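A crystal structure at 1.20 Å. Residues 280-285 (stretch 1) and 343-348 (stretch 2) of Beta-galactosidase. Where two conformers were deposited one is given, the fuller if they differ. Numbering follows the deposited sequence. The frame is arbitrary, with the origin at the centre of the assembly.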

# COMPACT_ATOMS: atom_id res chain seq x y z
N GLN A 280 -4.32 4.56 9.72
CA GLN A 280 -4.97 3.43 9.08
C GLN A 280 -5.74 3.78 7.81
O GLN A 280 -6.69 4.59 7.80
CB GLN A 280 -5.94 2.85 10.13
CG GLN A 280 -6.62 1.58 9.65
CD GLN A 280 -7.04 0.70 10.83
OE1 GLN A 280 -7.26 1.18 11.95
NE2 GLN A 280 -7.12 -0.60 10.57
N GLY A 281 -5.33 3.09 6.74
CA GLY A 281 -6.02 3.12 5.45
C GLY A 281 -6.48 1.75 5.00
O GLY A 281 -6.96 1.65 3.85
N GLY A 282 -6.31 0.74 5.81
CA GLY A 282 -6.74 -0.61 5.47
C GLY A 282 -6.27 -1.52 6.60
O GLY A 282 -6.10 -1.09 7.76
N ALA A 283 -6.02 -2.76 6.24
CA ALA A 283 -5.49 -3.74 7.21
C ALA A 283 -4.66 -4.75 6.46
O ALA A 283 -4.98 -5.03 5.30
CB ALA A 283 -6.65 -4.43 7.89
N PHE A 284 -3.61 -5.29 7.09
CA PHE A 284 -2.98 -6.47 6.50
C PHE A 284 -3.88 -7.67 6.82
O PHE A 284 -4.83 -7.61 7.62
CB PHE A 284 -1.56 -6.63 7.00
CG PHE A 284 -1.35 -6.70 8.51
CD1 PHE A 284 -1.65 -7.87 9.22
CD2 PHE A 284 -0.85 -5.63 9.23
CE1 PHE A 284 -1.47 -8.00 10.60
CE2 PHE A 284 -0.66 -5.75 10.61
CZ PHE A 284 -0.95 -6.92 11.29
N ASP A 285 -3.57 -8.81 6.19
CA ASP A 285 -4.40 -10.01 6.31
C ASP A 285 -3.43 -11.20 6.34
O ASP A 285 -2.57 -11.25 5.46
CB ASP A 285 -5.37 -10.12 5.14
CG ASP A 285 -6.44 -11.19 5.31
OD1 ASP A 285 -7.02 -11.32 6.43
OD2 ASP A 285 -6.78 -11.91 4.35
N ASP A 343 -3.01 -5.95 -1.14
CA ASP A 343 -4.06 -5.00 -1.49
C ASP A 343 -4.41 -4.10 -0.29
O ASP A 343 -4.69 -2.91 -0.49
CB ASP A 343 -5.30 -5.76 -1.93
CG ASP A 343 -6.50 -4.86 -2.20
OD1 ASP A 343 -6.66 -4.43 -3.38
OD2 ASP A 343 -7.25 -4.58 -1.24
N TYR A 344 -4.39 -4.69 0.89
CA TYR A 344 -4.52 -3.89 2.16
C TYR A 344 -5.94 -3.42 2.34
O TYR A 344 -6.19 -2.71 3.33
CB TYR A 344 -3.50 -2.74 2.23
CG TYR A 344 -3.03 -2.42 3.63
CD1 TYR A 344 -2.05 -3.20 4.27
CD2 TYR A 344 -3.56 -1.31 4.31
CE1 TYR A 344 -1.62 -2.89 5.56
CE2 TYR A 344 -3.14 -0.99 5.60
CZ TYR A 344 -2.18 -1.78 6.19
OH TYR A 344 -1.79 -1.45 7.49
N GLY A 345 -6.89 -3.73 1.45
CA GLY A 345 -8.19 -3.06 1.53
C GLY A 345 -8.07 -1.55 1.25
O GLY A 345 -9.00 -0.82 1.63
N ALA A 346 -7.01 -1.09 0.59
CA ALA A 346 -6.71 0.33 0.43
C ALA A 346 -7.66 1.00 -0.56
O ALA A 346 -8.38 0.36 -1.33
CB ALA A 346 -5.28 0.50 -0.06
N SER A 347 -7.63 2.33 -0.52
CA SER A 347 -8.47 3.13 -1.44
C SER A 347 -8.12 2.90 -2.90
O SER A 347 -9.03 3.02 -3.72
CB SER A 347 -8.37 4.62 -1.14
OG SER A 347 -7.04 5.08 -1.20
N ILE A 348 -6.87 2.58 -3.21
CA ILE A 348 -6.51 2.14 -4.56
C ILE A 348 -6.21 0.65 -4.50
O ILE A 348 -5.37 0.25 -3.68
CB ILE A 348 -5.29 2.92 -5.08
CG1 ILE A 348 -5.52 4.43 -4.98
CG2 ILE A 348 -4.95 2.46 -6.47
CD1 ILE A 348 -4.32 5.31 -5.34
O HOH W 1 -6.37 3.93 1.49

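Two buried loop segments of one chain, at least 60 residues apart in sequence wherever they touch, meet mainly through backbone, with one direct hydrogen bond, a single aromatic side chain laid along the partner loop and a bridging water. The touching parts run in nearly opposite directions, 159° apart end to end, and 259 Å² of surface is buried between them, both sides summed. The backbones come near at Gly282 and Gly345, whose CA atoms lie 4.9 Å apart, and at Ala283 and Tyr344, 5.1 Å between CA atoms.

Stretch 2 presents itself as a type I' turn from Asp343 to Ala346. The turn is closed by Ala346 N donating to Asp343 O (3.1 Å), and Asp343 OD2 accepts from Gly345 N (2.8 Å), so the aspartate side chain also braces the bend. Tyr344 and Gly345 both have positive phi, as this turn type requires; at Gly345 that conformation favours glycine.

The carbonyl of Tyr344 is the focus of the contact. Tyr344 O accepts the hydrogen bond from Ala283 N (2.9 Å, 152° at the hydrogen) and also receives a CA-H...O contact from Gly282 CA at 3.0 Å. So close an approach depends on the bare glycine: an ideal CB on Gly282 would lie 1.8 Å from Tyr344 O, a clash. A second CA-H...O contact runs the other way, from Tyr344 CA to Ala283 O (3.4 Å). Ala283 O and Tyr344 O, 3.3 Å apart, are both acceptors and do not bond to each other. Within stretch 1, Gln280 NE2 donates to Gly282 O (3.0 Å), tying the side chain back to the glycine segment.

Tyr344 has the largest covered area, 105 Å². Its CA-to-CB bond points sideways, but the end of the side chain comes nearer to stretch 1. Ala283 N lies over one face of the ring, while Gly281 C sits at the edge, 4.3 Å from Tyr344 CD2. Farther along, Phe284 N is 3.5 Å from Tyr344 CE1, and Phe284 CB makes an apolar contact with the same CE1 at 4.0 Å. The end of the Phe284 side chain leads away, and the CA-to-CB bond of Ala283 also points away, leaving its backbone to make the contact.

At the end of the turn, Gly281 O approaches Ala346 CA to 3.7 Å. Water 1 links the loops here: it accepts from Ser347 N (2.9 Å) and donates a weak hydrogen bond to Gly281 O (3.3 Å).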